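PDB 3KSV: HIT domain-containing protein, which is of unknown function but, as a zinc-binding member of the HIT (histidine triad) family, probably acts on nucleotide-type substrates like related nucleotide hydrolases and transferases. Local coordinates for residues A[42-46]-A[110-114]; A[31-36]-A[69-73]. Numbering follows the deposited sequence.

Both contacts reach the same antiparallel sheet of the HIT fold, but at separate places, their centres about 19 Å apart. Contact 1 is the more fully buried. There the 42-46 loop lies against strand 109-114, mainly through apolar atoms and one hydroxyl-to-carbonyl hydrogen bond, and residues of the second subunit help to enclose it. Contact 2 sets helix 64-82 against strand 34-38 and the turn before it. Its polar end, where an aspartate holds the turn, is partly open to solvent, whereas leucine, valine and alanines close its inner end. The same helix also reaches Ile111 and Pro113 of contact 1, and segment 42-46 belongs to the loop joining strand 34-38 to strand 48-52.

Contact 1. Residues A[42-46]-A[110-114]; sequences PLSRG and HIIPK
Segment 110-114, part of strand 109-114, runs extended beside the irregular loop 42-46, nearest where Ser44 CA lies 6.1 Å from Pro113 CA. His110, from the predicted histidine triad motif, hydrogen-bonds from ND1 to NE2 of His47, the residue after segment 42-46. Ile111 packs on Leu74 and Val81 of helix 64-82. Ile112, m about chi1, sets CG2 4.0 Å from Leu43 CB and 3.4 Å from Ser44 OG, a branched chain suited to a buried strand. Pro113 makes the closest fit: its CG lies 3.2 Å from Arg45 O and 3.6 Å from Gly46 C. Ser44, extended with chi1 p, donates from OG to Pro113 O at 2.7 Å. At phi/psi 92/3 a CB on residue 46 would jam against Arg45 O, which calls for glycine, and crowd Pro113 CG. Lys114 NZ hydrogen-bonds Leu99 O of the second subunit, and Arg45 salt-bridges Asp138 of that subunit. In this HIT fold, strand 109-114 lies between strands 48-52 and 89-96, with helix 64-82 packing on Ile111 and Pro113.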
ATOM      1  N   PRO A  42       4.107  -0.343 -17.334  1.00 24.86           N
ATOM      2  CA  PRO A  42       4.580   0.493 -16.233  1.00 24.75           C
ATOM      3  C   PRO A  42       4.250   1.969 -16.396  1.00 24.69           C
ATOM      4  O   PRO A  42       4.138   2.435 -17.523  1.00 25.38           O
ATOM      5  CB  PRO A  42       6.095   0.320 -16.317  1.00 24.73           C
ATOM      6  CG  PRO A  42       6.359   0.140 -17.754  1.00 24.82           C
ATOM      7  CD  PRO A  42       5.212  -0.686 -18.254  1.00 24.57           C
ATOM      8  N   LEU A  43       4.146   2.698 -15.281  1.00 24.55           N
ATOM      9  CA  LEU A  43       4.039   4.160 -15.291  1.00 23.96           C
ATOM     10  C   LEU A  43       5.411   4.815 -15.300  1.00 24.22           C
ATOM     11  O   LEU A  43       5.541   6.005 -15.599  1.00 23.73           O
ATOM     12  CB  LEU A  43       3.304   4.657 -14.053  1.00 23.90           C
ATOM     13  CG  LEU A  43       1.863   4.224 -13.820  1.00 23.09           C
ATOM     14  CD1 LEU A  43       1.382   4.945 -12.585  1.00 20.81           C
ATOM     15  CD2 LEU A  43       0.960   4.491 -15.011  1.00 21.08           C
ATOM     16  N   SER A  44       6.418   4.029 -14.935  1.00 24.53           N
ATOM     17  CA  SER A  44       7.800   4.477 -14.874  1.00 25.08           C
ATOM     18  C   SER A  44       8.683   3.239 -14.956  1.00 25.04           C
ATOM     19  O   SER A  44       8.225   2.116 -14.728  1.00 24.94           O
ATOM     20  CB  SER A  44       8.053   5.217 -13.567  1.00 25.13           C
ATOM     21  OG  SER A  44       7.769   4.367 -12.472  1.00 25.44           O
ATOM     22  N   ARG A  45       9.942   3.447 -15.304  1.00 25.06           N
ATOM     23  CA  ARG A  45      10.924   2.374 -15.385  1.00 24.80           C
ATOM     24  C   ARG A  45      11.156   1.747 -13.996  1.00 23.96           C
ATOM     25  O   ARG A  45      11.415   2.462 -13.031  1.00 23.88           O
ATOM     26  CB  ARG A  45      12.224   2.959 -15.975  1.00 25.47           C
ATOM     27  CG  ARG A  45      13.412   2.024 -16.047  1.00 26.73           C
ATOM     28  CD  ARG A  45      13.248   0.920 -17.059  1.00 27.56           C
ATOM     29  NE  ARG A  45      14.328  -0.050 -16.884  1.00 28.61           N
ATOM     30  CZ  ARG A  45      15.558   0.035 -17.409  1.00 28.18           C
ATOM     31  NH1 ARG A  45      15.919   1.037 -18.220  1.00 28.10           N
ATOM     32  NH2 ARG A  45      16.434  -0.933 -17.138  1.00 26.92           N
ATOM     33  N   GLY A  46      11.033   0.417 -13.899  1.00 23.30           N
ATOM     34  CA  GLY A  46      11.218  -0.324 -12.628  1.00 22.77           C
ATOM     35  C   GLY A  46       9.956  -0.564 -11.798  1.00 21.91           C
ATOM     36  O   GLY A  46      10.030  -1.075 -10.683  1.00 21.75           O
ATOM     37  N   HIS A 110       1.152  -2.134  -6.387  1.00 18.03           N
ATOM     38  CA  HIS A 110       2.094  -1.509  -7.293  1.00 17.59           C
ATOM     39  C   HIS A 110       3.194  -0.869  -6.428  1.00 17.66           C
ATOM     40  O   HIS A 110       2.874  -0.213  -5.412  1.00 16.83           O
ATOM     41  CB  HIS A 110       1.396  -0.393  -8.078  1.00 18.18           C
ATOM     42  CG  HIS A 110       0.223  -0.836  -8.910  1.00 17.57           C
ATOM     43  ND1 HIS A 110       0.334  -1.128 -10.249  1.00 18.55           N
ATOM     44  CD2 HIS A 110      -1.098  -0.945  -8.611  1.00 19.89           C
ATOM     45  CE1 HIS A 110      -0.859  -1.431 -10.729  1.00 18.98           C
ATOM     46  NE2 HIS A 110      -1.747  -1.331  -9.754  1.00 16.41           N
ATOM     47  N   ILE A 111       4.464  -1.056  -6.818  1.00 17.33           N
ATOM     48  CA  ILE A 111       5.581  -0.237  -6.300  1.00 16.96           C
ATOM     49  C   ILE A 111       6.154   0.538  -7.470  1.00 16.43           C
ATOM     50  O   ILE A 111       6.774  -0.054  -8.354  1.00 16.93           O
ATOM     51  CB  ILE A 111       6.690  -1.041  -5.569  1.00 17.92           C
ATOM     52  CG1 ILE A 111       6.102  -2.098  -4.606  1.00 18.26           C
ATOM     53  CG2 ILE A 111       7.601  -0.062  -4.750  1.00 13.82           C
ATOM     54  CD1 ILE A 111       5.462  -3.299  -5.298  1.00 23.87           C
ATOM     55  N   ILE A 112       5.909   1.855  -7.497  1.00 16.13           N
ATOM     56  CA  ILE A 112       6.102   2.672  -8.707  1.00 16.10           C
ATOM     57  C   ILE A 112       7.188   3.715  -8.466  1.00 16.31           C
ATOM     58  O   ILE A 112       6.964   4.646  -7.686  1.00 16.16           O
ATOM     59  CB  ILE A 112       4.805   3.416  -9.122  1.00 16.09           C
ATOM     60  CG1 ILE A 112       3.595   2.473  -9.214  1.00 16.76           C
ATOM     61  CG2 ILE A 112       4.980   4.075 -10.473  1.00 15.71           C
ATOM     62  CD1 ILE A 112       2.280   3.181  -9.068  1.00 16.30           C
ATOM     63  N   PRO A 113       8.375   3.573  -9.119  1.00 17.16           N
ATOM     64  CA  PRO A 113       9.452   4.563  -9.002  1.00 17.63           C
ATOM     65  C   PRO A 113       8.985   5.936  -9.436  1.00 18.65           C
ATOM     66  O   PRO A 113       8.238   6.050 -10.415  1.00 18.15           O
ATOM     67  CB  PRO A 113      10.516   4.054  -9.975  1.00 18.06           C
ATOM     68  CG  PRO A 113      10.274   2.569 -10.027  1.00 18.23           C
ATOM     69  CD  PRO A 113       8.807   2.388  -9.881  1.00 17.13           C
ATOM     70  N   LYS A 114       9.390   6.955  -8.686  1.00 19.57           N
ATOM     71  CA  LYS A 114       9.084   8.340  -9.019  1.00 20.64           C
ATOM     72  C   LYS A 114      10.409   9.003  -9.303  1.00 21.61           C
ATOM     73  O   LYS A 114      11.087   9.539  -8.420  1.00 21.09           O
ATOM     74  CB  LYS A 114       8.334   9.061  -7.881  1.00 20.50           C
ATOM     75  CG  LYS A 114       7.811  10.462  -8.267  1.00 20.97           C
ATOM     76  CD  LYS A 114       6.662  10.349  -9.274  1.00 21.63           C
ATOM     77  CE  LYS A 114       5.968  11.654  -9.584  1.00 21.98           C
ATOM     78  NZ  LYS A 114       5.560  12.359  -8.352  1.00 24.51           N
TER

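Contact 2. Residues A[31-36]-A[69-73]; sequences TSKALA and DVGVL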
ATOM      1  N   THR A  31       7.490 -16.257  -2.262  1.00 27.82           N
ATOM      2  CA  THR A  31       7.501 -16.721  -0.886  1.00 28.38           C
ATOM      3  C   THR A  31       6.397 -17.749  -0.820  1.00 28.47           C
ATOM      4  O   THR A  31       5.768 -18.047  -1.837  1.00 28.53           O
ATOM      5  CB  THR A  31       7.287 -15.551   0.132  1.00 28.48           C
ATOM      6  OG1 THR A  31       6.006 -14.955  -0.069  1.00 29.26           O
ATOM      7  CG2 THR A  31       8.353 -14.472  -0.040  1.00 28.83           C
ATOM      8  N   SER A  32       6.138 -18.298   0.359  1.00 28.81           N
ATOM      9  CA  SER A  32       5.071 -19.286   0.476  1.00 28.77           C
ATOM     10  C   SER A  32       3.709 -18.731   0.022  1.00 28.22           C
ATOM     11  O   SER A  32       2.968 -19.414  -0.687  1.00 28.82           O
ATOM     12  CB  SER A  32       4.983 -19.804   1.906  1.00 28.82           C
ATOM     13  OG  SER A  32       5.060 -18.729   2.821  1.00 30.57           O
ATOM     14  N   LYS A  33       3.393 -17.493   0.390  1.00 27.24           N
ATOM     15  CA  LYS A  33       2.039 -16.960   0.178  1.00 26.42           C
ATOM     16  C   LYS A  33       1.932 -15.839  -0.851  1.00 25.00           C
ATOM     17  O   LYS A  33       0.823 -15.392  -1.132  1.00 24.23           O
ATOM     18  CB  LYS A  33       1.447 -16.497   1.522  1.00 26.93           C
ATOM     19  CG  LYS A  33       1.065 -17.634   2.467  1.00 28.80           C
ATOM     20  CD  LYS A  33      -0.209 -18.326   1.981  1.00 31.89           C
ATOM     21  CE  LYS A  33      -0.651 -19.469   2.896  1.00 34.03           C
ATOM     22  NZ  LYS A  33      -2.062 -19.912   2.588  1.00 35.52           N
ATOM     23  N   ALA A  34       3.059 -15.419  -1.438  1.00 23.46           N
ATOM     24  CA  ALA A  34       3.117 -14.214  -2.279  1.00 22.55           C
ATOM     25  C   ALA A  34       4.107 -14.328  -3.451  1.00 22.14           C
ATOM     26  O   ALA A  34       5.015 -15.137  -3.422  1.00 21.81           O
ATOM     27  CB  ALA A  34       3.454 -12.978  -1.409  1.00 21.77           C
ATOM     28  N   LEU A  35       3.907 -13.498  -4.471  1.00 21.82           N
ATOM     29  CA  LEU A  35       4.782 -13.430  -5.627  1.00 22.17           C
ATOM     30  C   LEU A  35       5.059 -11.960  -6.019  1.00 21.85           C
ATOM     31  O   LEU A  35       4.199 -11.091  -5.843  1.00 21.56           O
ATOM     32  CB  LEU A  35       4.107 -14.178  -6.789  1.00 22.91           C
ATOM     33  CG  LEU A  35       4.991 -14.811  -7.850  1.00 25.82           C
ATOM     34  CD1 LEU A  35       5.375 -16.224  -7.400  1.00 27.65           C
ATOM     35  CD2 LEU A  35       4.282 -14.806  -9.240  1.00 29.12           C
ATOM     36  N   ALA A  36       6.248 -11.689  -6.561  1.00 21.48           N
ATOM     37  CA  ALA A  36       6.576 -10.401  -7.158  1.00 21.02           C
ATOM     38  C   ALA A  36       7.062 -10.547  -8.603  1.00 21.54           C
ATOM     39  O   ALA A  36       7.759 -11.518  -8.955  1.00 21.79           O
ATOM     40  CB  ALA A  36       7.621  -9.679  -6.310  1.00 20.91           C
ATOM     41  N   ASP A  69       2.749 -12.164   5.202  1.00 24.39           N
ATOM     42  CA  ASP A  69       3.708 -12.516   4.152  1.00 24.79           C
ATOM     43  C   ASP A  69       3.771 -11.456   3.042  1.00 23.61           C
ATOM     44  O   ASP A  69       4.857 -11.153   2.520  1.00 24.01           O
ATOM     45  CB  ASP A  69       3.343 -13.896   3.570  1.00 25.76           C
ATOM     46  CG  ASP A  69       4.521 -14.588   2.829  1.00 29.59           C
ATOM     47  OD1 ASP A  69       5.607 -14.845   3.426  1.00 33.88           O
ATOM     48  OD2 ASP A  69       4.329 -14.916   1.638  1.00 34.21           O
ATOM     49  N   VAL A  70       2.622 -10.912   2.656  1.00 22.35           N
ATOM     50  CA  VAL A  70       2.585  -9.854   1.642  1.00 21.92           C
ATOM     51  C   VAL A  70       3.223  -8.548   2.166  1.00 21.34           C
ATOM     52  O   VAL A  70       3.970  -7.879   1.443  1.00 21.65           O
ATOM     53  CB  VAL A  70       1.159  -9.570   1.105  1.00 21.58           C
ATOM     54  CG1 VAL A  70       1.184  -8.340   0.214  1.00 22.86           C
ATOM     55  CG2 VAL A  70       0.610 -10.766   0.332  1.00 21.70           C
ATOM     56  N   GLY A  71       2.963  -8.199   3.424  1.00 20.92           N
ATOM     57  CA  GLY A  71       3.618  -7.029   4.029  1.00 20.27           C
ATOM     58  C   GLY A  71       5.143  -7.141   4.016  1.00 20.10           C
ATOM     59  O   GLY A  71       5.849  -6.167   3.731  1.00 19.82           O
ATOM     60  N   VAL A  72       5.648  -8.326   4.341  1.00 20.04           N
ATOM     61  CA  VAL A  72       7.076  -8.592   4.355  1.00 20.15           C
ATOM     62  C   VAL A  72       7.663  -8.528   2.943  1.00 20.77           C
ATOM     63  O   VAL A  72       8.676  -7.869   2.745  1.00 20.42           O
ATOM     64  CB  VAL A  72       7.397  -9.970   4.998  1.00 20.19           C
ATOM     65  CG1 VAL A  72       8.794 -10.435   4.623  1.00 19.96           C
ATOM     66  CG2 VAL A  72       7.239  -9.887   6.510  1.00 19.82           C
ATOM     67  N   LEU A  73       7.025  -9.191   1.970  1.00 21.10           N
ATOM     68  CA  LEU A  73       7.486  -9.104   0.587  1.00 21.67           C
ATOM     69  C   LEU A  73       7.417  -7.685   0.033  1.00 21.95           C
ATOM     70  O   LEU A  73       8.288  -7.284  -0.735  1.00 22.07           O
ATOM     71  CB  LEU A  73       6.705 -10.042  -0.327  1.00 21.80           C
ATOM     72  CG  LEU A  73       7.268 -10.176  -1.750  1.00 22.08           C
ATOM     73  CD1 LEU A  73       8.793 -10.324  -1.781  1.00 22.78           C
ATOM     74  CD2 LEU A  73       6.567 -11.348  -2.499  1.00 22.86           C
TER
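One face of helix 64-82 presents Asp69, Val70 and Leu73, and together they cover the turn and the start of the strand, meeting over Ala34. Leu73 is the main bump. Its CD2 settles into the shallow hollow left by two small residues, 3.7 Å from Ala34 CB and 4.3 Å from Ala36 CB, and reaches the intervening backbone at Leu35 C (3.9 Å), since Leu35 points its own CB away. Alanine suits both positions because a methyl group leaves room for the helix, whose axis here comes within 8.6 Å of the strand axis at 24° to it. Val70 CG2 lies 4.0 Å from Ala34 CB, and Val70, like Leu73, also rests on Val50. This is helix-on-sheet packing within the HIT fold, on the hairpin of strands 27-30 and 34-38, whose turn is closed by the hydrogen bond from Thr31 N to Ala34 O (3.0 Å). One helical turn before Leu73, Asp69 reaches into that turn. Its OD2 accepts a very short hydrogen bond from Thr31 OG1 (2.4 Å) and another from Lys33 N (3.0 Å), so a carboxylate suits a turn offering hydroxyl and amide. The Lys33 side chain leads outward.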